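Local structure of pectinesterase (Aspergillus niger, 5C1E) at residues Y151-E157 and F171-V177; C203-A207 and V235-I240. The protein hydrolyses the methyl esters of pectin's galacturonosyl units, releasing methanol, and is probably involved in the maceration and soft-rotting of plant tissue. All blocks are in the same frame, centred on the assembly; numbering follows the deposited sequence. Where two conformers were deposited one is given.

Interaction 1: Y151-E157 and F171-V177; sequences YSNCMIE and FGECDIV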
# COMPACT_ATOMS: atom_id res chain seq x y z
N TYR A 151 1.98 1.54 -6.42
CA TYR A 151 2.97 1.08 -5.45
C TYR A 151 3.99 0.23 -6.19
O TYR A 151 3.62 -0.76 -6.80
CB TYR A 151 2.33 0.24 -4.32
CG TYR A 151 1.37 1.03 -3.44
CD1 TYR A 151 0.11 1.39 -3.90
CD2 TYR A 151 1.74 1.41 -2.15
CE1 TYR A 151 -0.74 2.13 -3.11
CE2 TYR A 151 0.88 2.15 -1.35
CZ TYR A 151 -0.36 2.53 -1.84
OH TYR A 151 -1.22 3.25 -1.06
N SER A 152 5.26 0.63 -6.13
CA SER A 152 6.33 -0.11 -6.79
C SER A 152 7.45 -0.47 -5.84
O SER A 152 7.97 0.39 -5.13
CB SER A 152 6.94 0.71 -7.95
OG SER A 152 7.88 -0.11 -8.62
N ASN A 153 7.86 -1.73 -5.85
CA ASN A 153 9.00 -2.17 -5.03
C ASN A 153 8.81 -1.85 -3.56
O ASN A 153 9.77 -1.51 -2.84
CB ASN A 153 10.31 -1.62 -5.57
CG ASN A 153 10.70 -2.29 -6.86
OD1 ASN A 153 11.42 -3.28 -6.85
ND2 ASN A 153 10.18 -1.79 -7.98
N CYS A 154 7.57 -2.01 -3.11
CA CYS A 154 7.22 -1.79 -1.73
C CYS A 154 7.06 -3.13 -1.01
O CYS A 154 6.98 -4.20 -1.64
CB CYS A 154 5.92 -0.99 -1.61
SG CYS A 154 6.02 0.73 -2.20
N MET A 155 7.02 -3.05 0.31
CA MET A 155 6.76 -4.19 1.16
C MET A 155 5.50 -3.86 1.93
O MET A 155 5.48 -2.85 2.65
CB MET A 155 7.95 -4.42 2.09
CG MET A 155 8.01 -5.77 2.79
SD MET A 155 6.74 -6.06 4.03
CE MET A 155 7.03 -4.72 5.21
N ILE A 156 4.46 -4.67 1.76
CA ILE A 156 3.19 -4.48 2.48
C ILE A 156 2.96 -5.70 3.36
O ILE A 156 2.82 -6.82 2.85
CB ILE A 156 1.98 -4.26 1.54
CG1 ILE A 156 2.23 -3.07 0.62
CG2 ILE A 156 0.72 -3.92 2.34
CD1 ILE A 156 2.66 -3.47 -0.76
N GLU A 157 2.90 -5.46 4.67
CA GLU A 157 2.79 -6.54 5.65
C GLU A 157 1.58 -6.43 6.53
O GLU A 157 1.25 -5.35 7.05
CB GLU A 157 4.04 -6.59 6.53
CG GLU A 157 4.08 -7.81 7.44
CD GLU A 157 5.42 -8.05 8.12
OE1 GLU A 157 5.54 -9.09 8.80
OE2 GLU A 157 6.34 -7.23 8.00
N PHE A 171 -0.15 -2.57 -7.81
CA PHE A 171 1.02 -2.98 -7.04
C PHE A 171 1.97 -3.70 -7.97
O PHE A 171 1.63 -4.73 -8.52
CB PHE A 171 0.65 -3.91 -5.90
CG PHE A 171 -0.24 -3.29 -4.87
CD1 PHE A 171 0.29 -2.63 -3.79
CD2 PHE A 171 -1.62 -3.39 -4.97
CE1 PHE A 171 -0.52 -2.05 -2.83
CE2 PHE A 171 -2.45 -2.82 -4.02
CZ PHE A 171 -1.89 -2.14 -2.95
N GLY A 172 3.14 -3.10 -8.18
CA GLY A 172 4.12 -3.66 -9.11
C GLY A 172 5.39 -4.04 -8.38
O GLY A 172 5.98 -3.22 -7.65
N GLU A 173 5.85 -5.26 -8.59
CA GLU A 173 7.11 -5.72 -8.01
C GLU A 173 7.19 -5.47 -6.50
O GLU A 173 8.23 -5.07 -5.99
CB GLU A 173 8.30 -5.04 -8.71
CG GLU A 173 8.43 -5.40 -10.17
CD GLU A 173 9.48 -4.56 -10.92
OE1 GLU A 173 10.23 -3.77 -10.31
OE2 GLU A 173 9.53 -4.70 -12.16
N CYS A 174 6.09 -5.73 -5.79
CA CYS A 174 6.04 -5.57 -4.34
C CYS A 174 6.17 -6.92 -3.66
O CYS A 174 5.79 -7.96 -4.21
CB CYS A 174 4.73 -4.92 -3.90
SG CYS A 174 4.53 -3.21 -4.42
N ASP A 175 6.69 -6.88 -2.43
CA ASP A 175 6.64 -8.03 -1.56
C ASP A 175 5.43 -7.85 -0.67
O ASP A 175 5.33 -6.86 0.05
CB ASP A 175 7.93 -8.17 -0.74
CG ASP A 175 9.11 -8.69 -1.57
OD1 ASP A 175 8.90 -9.42 -2.56
OD2 ASP A 175 10.25 -8.34 -1.24
N ILE A 176 4.51 -8.80 -0.74
CA ILE A 176 3.29 -8.77 0.03
C ILE A 176 3.42 -9.90 1.04
O ILE A 176 3.47 -11.08 0.66
CB ILE A 176 2.07 -8.88 -0.89
CG1 ILE A 176 1.99 -7.63 -1.77
CG2 ILE A 176 0.80 -9.11 -0.10
CD1 ILE A 176 1.01 -7.73 -2.92
N VAL A 177 3.52 -9.53 2.31
CA VAL A 177 4.02 -10.40 3.37
C VAL A 177 2.96 -10.60 4.45
O VAL A 177 2.62 -9.66 5.15
CB VAL A 177 5.29 -9.80 4.01
CG1 VAL A 177 5.88 -10.76 5.05
CG2 VAL A 177 6.33 -9.47 2.93

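Interaction 2: C203-A207 and V235-I240; sequences CNIKA and VLSDII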
# COMPACT_ATOMS: atom_id res chain seq x y z
N CYS A 203 4.32 -9.38 -8.35
CA CYS A 203 4.61 -9.30 -6.93
C CYS A 203 5.01 -10.66 -6.38
O CYS A 203 4.91 -11.68 -7.06
CB CYS A 203 3.41 -8.73 -6.16
SG CYS A 203 3.01 -7.02 -6.60
N ASN A 204 5.47 -10.64 -5.15
CA ASN A 204 5.85 -11.83 -4.43
C ASN A 204 5.04 -11.91 -3.14
O ASN A 204 5.15 -11.04 -2.27
CB ASN A 204 7.32 -11.80 -4.09
CG ASN A 204 7.79 -13.09 -3.47
OD1 ASN A 204 7.44 -14.18 -3.94
ND2 ASN A 204 8.59 -12.98 -2.42
N ILE A 205 4.20 -12.94 -3.05
CA ILE A 205 3.32 -13.12 -1.88
C ILE A 205 3.92 -14.25 -1.02
O ILE A 205 4.12 -15.35 -1.51
CB ILE A 205 1.88 -13.49 -2.33
CG1 ILE A 205 1.11 -12.30 -2.92
CG2 ILE A 205 1.06 -13.97 -1.14
CD1 ILE A 205 1.75 -11.65 -4.12
N LYS A 206 4.21 -13.96 0.24
CA LYS A 206 4.88 -14.95 1.11
C LYS A 206 4.60 -14.68 2.58
O LYS A 206 4.13 -13.60 2.95
CB LYS A 206 6.39 -14.93 0.86
CG LYS A 206 7.02 -13.55 1.06
CD LYS A 206 8.54 -13.61 1.01
CE LYS A 206 9.16 -12.27 0.66
NZ LYS A 206 9.35 -11.42 1.86
N ALA A 207 4.88 -15.67 3.42
CA ALA A 207 4.80 -15.52 4.88
C ALA A 207 5.95 -14.66 5.41
O ALA A 207 7.04 -14.61 4.84
CB ALA A 207 4.85 -16.88 5.56
N VAL A 235 4.31 -14.40 -7.96
CA VAL A 235 4.68 -15.58 -7.22
C VAL A 235 3.85 -15.70 -5.95
O VAL A 235 3.84 -14.79 -5.11
CB VAL A 235 6.18 -15.59 -6.86
CG1 VAL A 235 6.55 -16.93 -6.22
CG2 VAL A 235 7.03 -15.38 -8.11
N LEU A 236 3.15 -16.82 -5.82
CA LEU A 236 2.29 -17.10 -4.67
C LEU A 236 2.86 -18.29 -3.91
O LEU A 236 2.93 -19.40 -4.47
CB LEU A 236 0.89 -17.44 -5.14
CG LEU A 236 0.17 -16.37 -5.98
CD1 LEU A 236 -1.16 -16.97 -6.40
CD2 LEU A 236 -0.02 -15.09 -5.20
N SER A 237 3.27 -18.07 -2.66
CA SER A 237 3.84 -19.15 -1.87
C SER A 237 2.74 -20.10 -1.37
O SER A 237 1.54 -19.85 -1.56
CB SER A 237 4.65 -18.60 -0.70
OG SER A 237 3.82 -18.28 0.40
N ASP A 238 3.16 -21.16 -0.68
CA ASP A 238 2.22 -22.14 -0.14
C ASP A 238 1.31 -21.62 0.97
O ASP A 238 0.48 -22.37 1.47
CB ASP A 238 2.94 -23.42 0.33
CG ASP A 238 3.73 -23.22 1.62
OD1 ASP A 238 3.83 -22.10 2.16
OD2 ASP A 238 4.27 -24.24 2.11
N ILE A 239 1.43 -20.35 1.34
CA ILE A 239 0.44 -19.76 2.26
C ILE A 239 -0.98 -19.68 1.69
O ILE A 239 -1.94 -19.66 2.45
CB ILE A 239 0.85 -18.37 2.79
CG1 ILE A 239 0.95 -17.32 1.67
CG2 ILE A 239 2.16 -18.48 3.57
CD1 ILE A 239 1.13 -15.90 2.18
N ILE A 240 -1.11 -19.64 0.37
CA ILE A 240 -2.43 -19.45 -0.25
C ILE A 240 -3.30 -20.71 -0.15
O ILE A 240 -2.95 -21.78 -0.67
CB ILE A 240 -2.33 -18.96 -1.71
CG1 ILE A 240 -1.55 -17.64 -1.77
CG2 ILE A 240 -3.72 -18.80 -2.32
CD1 ILE A 240 -2.10 -16.53 -0.90
O HOH W 1 5.70 -18.26 2.30

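Interaction 1: Y151-E157 and F171-V177
Two successive coils of the right-handed parallel beta-helix stack here, in register through the turn that joins two of its sheets. Tyr151 and Ser152 pair with Phe171 and Gly172 in one sheet, Met155 to Glu157 with Asp175 to Val177 in the next, where the strand axes run 4.7 Å apart at 13°. Backbone bonds continue round the corner: Gly172 N to Tyr151 O (2.8 Å), Asn153 N to Gly172 O (3.0 Å) and Asp175 N to Cys154 O (2.8 Å). At the bend, Asn153 and Glu173 both have positive phi, turning each strand into the next sheet. Outside the bend, Asn153 ND2 donates to Glu173 OE1 (3.1 Å) and Ser152 OG (2.9 Å). Inside, the Tyr151 and Phe171 rings lie nearly parallel but slid apart (centroids 4.9 Å), and Tyr151 also stacks on Phe130 of the preceding coil. Ile156 CD1 fills the space beside Phe171 CD1 (3.9 Å) and Cys174 CB (4.0 Å). The cysteines form no disulfide; instead Cys154 N donates to Cys174 SG (3.5 Å). Backbone bonding thus joins the coils and apolar side chains pack inside; outside, polar bonds at the bend give way to Met155 SD against Val177 CG2 (3.6 Å).

Interaction 2: C203-A207 and V235-I240
Three backbone hydrogen bonds join these segments as successive coils of the parallel beta-helix: Val235 N to Cys203 O (2.9 Å), Ile205 N to Val235 O (2.8 Å) and Ser237 N to Ile205 O (3.1 Å). The pairing ends as a type I turn, closed by Ile240 N to Ser237 O (3.3 Å), carries the second segment off. Ser237 suits this exit: its short hydroxyl accepts a weak bond from Ile239 N (3.3 Å from OG), and a water 2.7 Å from Ser237 OG accepts from Ala207 N (2.9 Å), satisfying the amide where direct pairing has lapsed. Facing the other way, the backbone of Asn204 bonds to Cys174 and Ile176, and that of Lys206 to Ile176 and Ser178. Branched side chains fill the interior, Ile205 CG1 meeting Leu236 CD2 and Ile205 CG2 meeting Ile239 CD1, each at 3.8 Å. Strand 235-236 is the outermost regular strand of its sheet, though the backbone of Leu236 bonds on to Ser262 beyond it; Leu236 and Ile240 pack inward on strand 217-220.

From the N terminus, interaction 1 comes first: the chain leaves 151-157, passes through strand 163-165, and returns one coil later at 171-177, a short circuit of 13 intervening residues. Interaction 2 follows in series, neither nested nor crossed, and its 27 intervening residues, including strands 217-220 and 228-232, make a longer circuit before 235-240. The two meet directly, since strand 204-207 lies beside strand 175-178: Asn204 N lies 2.9 Å from Cys174 O, and Asn204 O lies 2.8 Å from Ile176 N, both probable hydrogen bonds. Together they stack four consecutive coils, running from the middle of the beta-helix toward the outermost regular strand of this sheet.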